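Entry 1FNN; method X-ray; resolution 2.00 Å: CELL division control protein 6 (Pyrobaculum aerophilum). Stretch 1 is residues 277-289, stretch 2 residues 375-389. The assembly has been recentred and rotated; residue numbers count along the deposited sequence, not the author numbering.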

# COMPACT_ATOMS: atom_id res chain seq x y z
N GLY A 277 5.50 -12.61 11.26
CA GLY A 277 5.04 -12.46 12.65
C GLY A 277 6.23 -12.07 13.52
O GLY A 277 7.10 -11.32 13.08
N ILE A 278 6.30 -12.60 14.75
CA ILE A 278 7.42 -12.21 15.63
C ILE A 278 8.50 -13.28 15.58
O ILE A 278 8.23 -14.46 15.76
CB ILE A 278 6.92 -11.89 17.04
CG1 ILE A 278 6.20 -10.52 17.07
CG2 ILE A 278 8.10 -11.89 18.02
CD1 ILE A 278 5.24 -10.41 18.25
N SER A 279 9.73 -12.89 15.31
CA SER A 279 10.83 -13.86 15.25
C SER A 279 11.19 -14.46 16.60
O SER A 279 11.49 -13.74 17.56
CB SER A 279 12.06 -13.15 14.66
OG SER A 279 13.24 -13.79 15.11
N GLU A 280 11.41 -15.78 16.65
CA GLU A 280 11.88 -16.40 17.90
C GLU A 280 13.30 -15.91 18.20
O GLU A 280 13.67 -15.72 19.36
CB GLU A 280 11.85 -17.92 17.88
CG GLU A 280 12.28 -18.51 19.22
CD GLU A 280 11.76 -19.91 19.46
OE1 GLU A 280 10.71 -20.28 18.89
OE2 GLU A 280 12.40 -20.65 20.23
N GLU A 281 14.08 -15.64 17.16
CA GLU A 281 15.43 -15.15 17.28
C GLU A 281 15.47 -13.81 18.02
O GLU A 281 16.36 -13.61 18.85
CB GLU A 281 16.05 -14.95 15.89
CG GLU A 281 16.20 -16.19 15.05
CD GLU A 281 16.77 -15.89 13.67
OE1 GLU A 281 17.05 -14.69 13.40
OE2 GLU A 281 16.93 -16.83 12.86
N VAL A 282 14.54 -12.92 17.70
CA VAL A 282 14.53 -11.61 18.37
C VAL A 282 14.03 -11.76 19.80
O VAL A 282 14.70 -11.20 20.69
CB VAL A 282 13.76 -10.52 17.61
CG1 VAL A 282 13.69 -9.23 18.43
CG2 VAL A 282 14.45 -10.25 16.27
N LEU A 283 13.21 -12.77 20.08
CA LEU A 283 12.78 -12.95 21.46
C LEU A 283 13.92 -13.45 22.35
O LEU A 283 14.08 -12.99 23.49
CB LEU A 283 11.59 -13.91 21.55
CG LEU A 283 10.33 -13.39 20.80
CD1 LEU A 283 9.18 -14.35 21.03
CD2 LEU A 283 9.94 -12.01 21.30
N ILE A 284 14.72 -14.36 21.82
CA ILE A 284 15.75 -15.05 22.62
C ILE A 284 16.71 -14.06 23.27
O ILE A 284 17.02 -14.18 24.46
CB ILE A 284 16.50 -16.08 21.74
CG1 ILE A 284 15.64 -17.33 21.54
CG2 ILE A 284 17.85 -16.45 22.34
CD1 ILE A 284 16.22 -18.32 20.55
N GLY A 285 17.13 -13.07 22.50
CA GLY A 285 18.00 -12.01 22.92
C GLY A 285 17.43 -11.01 23.92
O GLY A 285 18.26 -10.32 24.51
N LEU A 286 16.13 -10.87 24.16
CA LEU A 286 15.67 -9.90 25.14
C LEU A 286 16.27 -10.31 26.51
O LEU A 286 16.20 -11.49 26.89
CB LEU A 286 14.14 -9.89 25.23
CG LEU A 286 13.45 -9.67 23.85
CD1 LEU A 286 11.94 -9.68 23.97
CD2 LEU A 286 13.96 -8.43 23.13
N PRO A 287 16.50 -9.31 27.33
CA PRO A 287 16.85 -9.52 28.73
C PRO A 287 15.71 -10.25 29.41
O PRO A 287 14.53 -9.98 29.04
CB PRO A 287 16.91 -8.12 29.33
CG PRO A 287 17.31 -7.26 28.17
CD PRO A 287 16.67 -7.88 26.94
N LEU A 288 16.02 -10.96 30.50
CA LEU A 288 15.00 -11.63 31.28
C LEU A 288 13.77 -10.80 31.60
O LEU A 288 12.63 -11.25 31.45
CB LEU A 288 15.55 -12.16 32.63
CG LEU A 288 14.59 -12.85 33.57
CD1 LEU A 288 13.94 -14.08 32.94
CD2 LEU A 288 15.28 -13.28 34.89
N HIS A 289 13.89 -9.67 32.27
CA HIS A 289 12.77 -8.87 32.70
C HIS A 289 11.97 -8.27 31.51
O HIS A 289 10.84 -7.92 31.75
CB HIS A 289 13.24 -7.78 33.69
CG HIS A 289 13.27 -8.50 35.03
ND1 HIS A 289 12.18 -8.53 35.87
CD2 HIS A 289 14.26 -9.20 35.63
CE1 HIS A 289 12.50 -9.22 36.95
NE2 HIS A 289 13.75 -9.64 36.83
N THR A 375 0.22 -18.59 20.78
CA THR A 375 1.50 -19.09 20.31
C THR A 375 2.66 -18.20 20.79
O THR A 375 3.71 -18.73 21.17
CB THR A 375 1.46 -19.23 18.79
OG1 THR A 375 0.74 -20.46 18.51
CG2 THR A 375 2.82 -19.33 18.15
N LEU A 376 2.42 -16.90 20.92
CA LEU A 376 3.47 -16.01 21.42
C LEU A 376 3.76 -16.36 22.89
O LEU A 376 4.88 -16.33 23.36
CB LEU A 376 2.97 -14.56 21.30
CG LEU A 376 3.94 -13.50 21.84
CD1 LEU A 376 5.34 -13.76 21.27
CD2 LEU A 376 3.50 -12.08 21.52
N GLU A 377 2.69 -16.42 23.66
CA GLU A 377 2.66 -16.83 25.03
C GLU A 377 3.39 -18.15 25.28
O GLU A 377 4.26 -18.15 26.18
CB GLU A 377 1.23 -16.95 25.61
CG GLU A 377 1.36 -17.21 27.13
CD GLU A 377 0.04 -17.37 27.82
OE1 GLU A 377 -0.10 -17.02 29.00
OE2 GLU A 377 -0.92 -17.87 27.21
N ALA A 378 3.23 -19.15 24.46
CA ALA A 378 3.96 -20.40 24.56
C ALA A 378 5.44 -20.23 24.29
O ALA A 378 6.26 -20.94 24.92
CB ALA A 378 3.37 -21.48 23.62
N VAL A 379 5.83 -19.49 23.26
CA VAL A 379 7.24 -19.35 22.94
C VAL A 379 7.99 -18.53 24.01
O VAL A 379 9.09 -18.95 24.42
CB VAL A 379 7.50 -18.69 21.58
CG1 VAL A 379 8.98 -18.49 21.35
CG2 VAL A 379 6.91 -19.54 20.45
N ILE A 380 7.33 -17.50 24.51
CA ILE A 380 7.99 -16.64 25.50
C ILE A 380 8.13 -17.40 26.82
O ILE A 380 9.20 -17.39 27.45
CB ILE A 380 7.25 -15.32 25.77
CG1 ILE A 380 6.88 -14.63 24.46
CG2 ILE A 380 8.22 -14.37 26.52
CD1 ILE A 380 6.02 -13.39 24.69
N THR A 381 7.08 -18.10 27.20
CA THR A 381 7.10 -18.95 28.41
C THR A 381 8.19 -20.01 28.34
O THR A 381 8.95 -20.23 29.32
CB THR A 381 5.72 -19.58 28.58
OG1 THR A 381 4.80 -18.54 28.96
CG2 THR A 381 5.62 -20.63 29.68
N LYS A 382 8.32 -20.66 27.19
CA LYS A 382 9.40 -21.63 27.00
C LYS A 382 10.75 -20.95 27.30
O LYS A 382 11.66 -21.61 27.83
CB LYS A 382 9.43 -22.17 25.59
CG LYS A 382 10.25 -23.39 25.30
CD LYS A 382 11.10 -23.31 24.05
CE LYS A 382 10.48 -22.65 22.84
NZ LYS A 382 11.40 -22.57 21.67
N LEU A 383 11.03 -19.82 26.63
CA LEU A 383 12.29 -19.13 26.79
C LEU A 383 12.55 -18.67 28.22
O LEU A 383 13.69 -18.76 28.66
CB LEU A 383 12.41 -17.93 25.84
CG LEU A 383 12.27 -18.32 24.35
CD1 LEU A 383 12.15 -17.04 23.50
CD2 LEU A 383 13.42 -19.16 23.84
N ILE A 384 11.56 -18.16 28.92
CA ILE A 384 11.72 -17.75 30.31
C ILE A 384 12.08 -18.96 31.19
O ILE A 384 13.01 -18.94 32.03
CB ILE A 384 10.46 -17.09 30.81
CG1 ILE A 384 10.27 -15.75 30.01
CG2 ILE A 384 10.54 -16.86 32.32
CD1 ILE A 384 8.94 -15.14 30.36
N LYS A 385 11.36 -20.05 30.99
CA LYS A 385 11.56 -21.28 31.72
C LYS A 385 12.97 -21.80 31.51
O LYS A 385 13.53 -22.26 32.53
CB LYS A 385 10.53 -22.39 31.40
CG LYS A 385 9.20 -21.95 32.07
CD LYS A 385 8.12 -23.00 31.85
CE LYS A 385 6.85 -22.50 32.57
NZ LYS A 385 5.64 -23.23 32.09
N GLU A 386 13.46 -21.75 30.27
CA GLU A 386 14.81 -22.22 30.05
C GLU A 386 15.82 -21.33 30.77
O GLU A 386 16.89 -21.80 31.20
CB GLU A 386 15.13 -22.44 28.59
CG GLU A 386 15.70 -21.42 27.67
CD GLU A 386 15.76 -21.81 26.21
OE1 GLU A 386 14.81 -22.41 25.66
OE2 GLU A 386 16.80 -21.51 25.57
N GLU A 387 15.67 -20.00 30.70
CA GLU A 387 16.65 -19.11 31.34
C GLU A 387 16.59 -19.32 32.84
O GLU A 387 17.62 -19.23 33.54
CB GLU A 387 16.38 -17.68 30.90
CG GLU A 387 16.91 -16.46 31.58
CD GLU A 387 16.92 -15.26 30.62
OE1 GLU A 387 16.00 -15.15 29.77
OE2 GLU A 387 17.85 -14.44 30.68
N LEU A 388 15.43 -19.61 33.41
CA LEU A 388 15.31 -19.74 34.86
C LEU A 388 15.32 -21.17 35.39
O LEU A 388 14.97 -21.42 36.54
CB LEU A 388 13.97 -19.08 35.24
CG LEU A 388 13.96 -17.55 35.04
CD1 LEU A 388 12.62 -16.99 35.53
CD2 LEU A 388 15.09 -16.91 35.88
N ARG A 389 15.76 -22.13 34.63
CA ARG A 389 15.59 -23.57 34.66
C ARG A 389 15.78 -24.40 35.90
O ARG A 389 16.98 -24.36 36.42
CB ARG A 389 16.58 -24.06 33.57
CG ARG A 389 16.51 -25.45 33.03
CD ARG A 389 17.06 -25.50 31.64
NE ARG A 389 18.41 -25.81 31.29
CZ ARG A 389 19.17 -25.05 30.49
NH1 ARG A 389 18.70 -23.92 29.94
NH2 ARG A 389 20.41 -25.39 30.20

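Helix 375-387 meets the short helix 280-285 at 37° between their N-to-C directions, with the axes 10.3 Å apart at closest approach. At that spacing side chains must fill the gap, and a reading along the longer helix shows how they do it.

L376 comes first. Its CA-to-CB bond points sideways, yet chi1 t and chi2 p bring the end of the side chain nearer, so that CD2 lies 4.1 Å from I278 CD1 and CD1 lies 3.9 Å from L283 CD1. One turn on, V379 points toward the partner; its CG1 is 4.2 Å from L283 CD1 and also 3.5 Å from E280 OE1, so this methyl meets both the apolar centre and its charged border. I380, set sideways, adds CG1 at 4.1 Å from L283 CD1.

K382 supplies the one hydrogen bond between the stretches: NZ donates to E280 OE2 at 2.6 Å, within a salt bridge. Both residues point toward the opposing stretch, and the charged pair lies beside the apolar packing rather than within it. L383 follows, its CD1 3.7 Å from L283 CB and its CD2 3.7 Å from I284 CG1. It completes the hole: L376, V379, I380 and L383, spaced i, i+3, i+4 and i+7, surround the buried knob L283.

Beyond L383 the partner is L288, past the end of the short helix. I384 CG2 touches L288 CD1 loosely at 4.4 Å, while E387 OE2 lies 3.8 Å from L288 CB. L388, the first residue to leave helical phi/psi, still points toward stretch 1 and places CD2 3.8 Å from L288 CD2. The rule here is a leucine knob in a four-residue apolar hole, a salt bridge at its border, and a second leucine extending the contact.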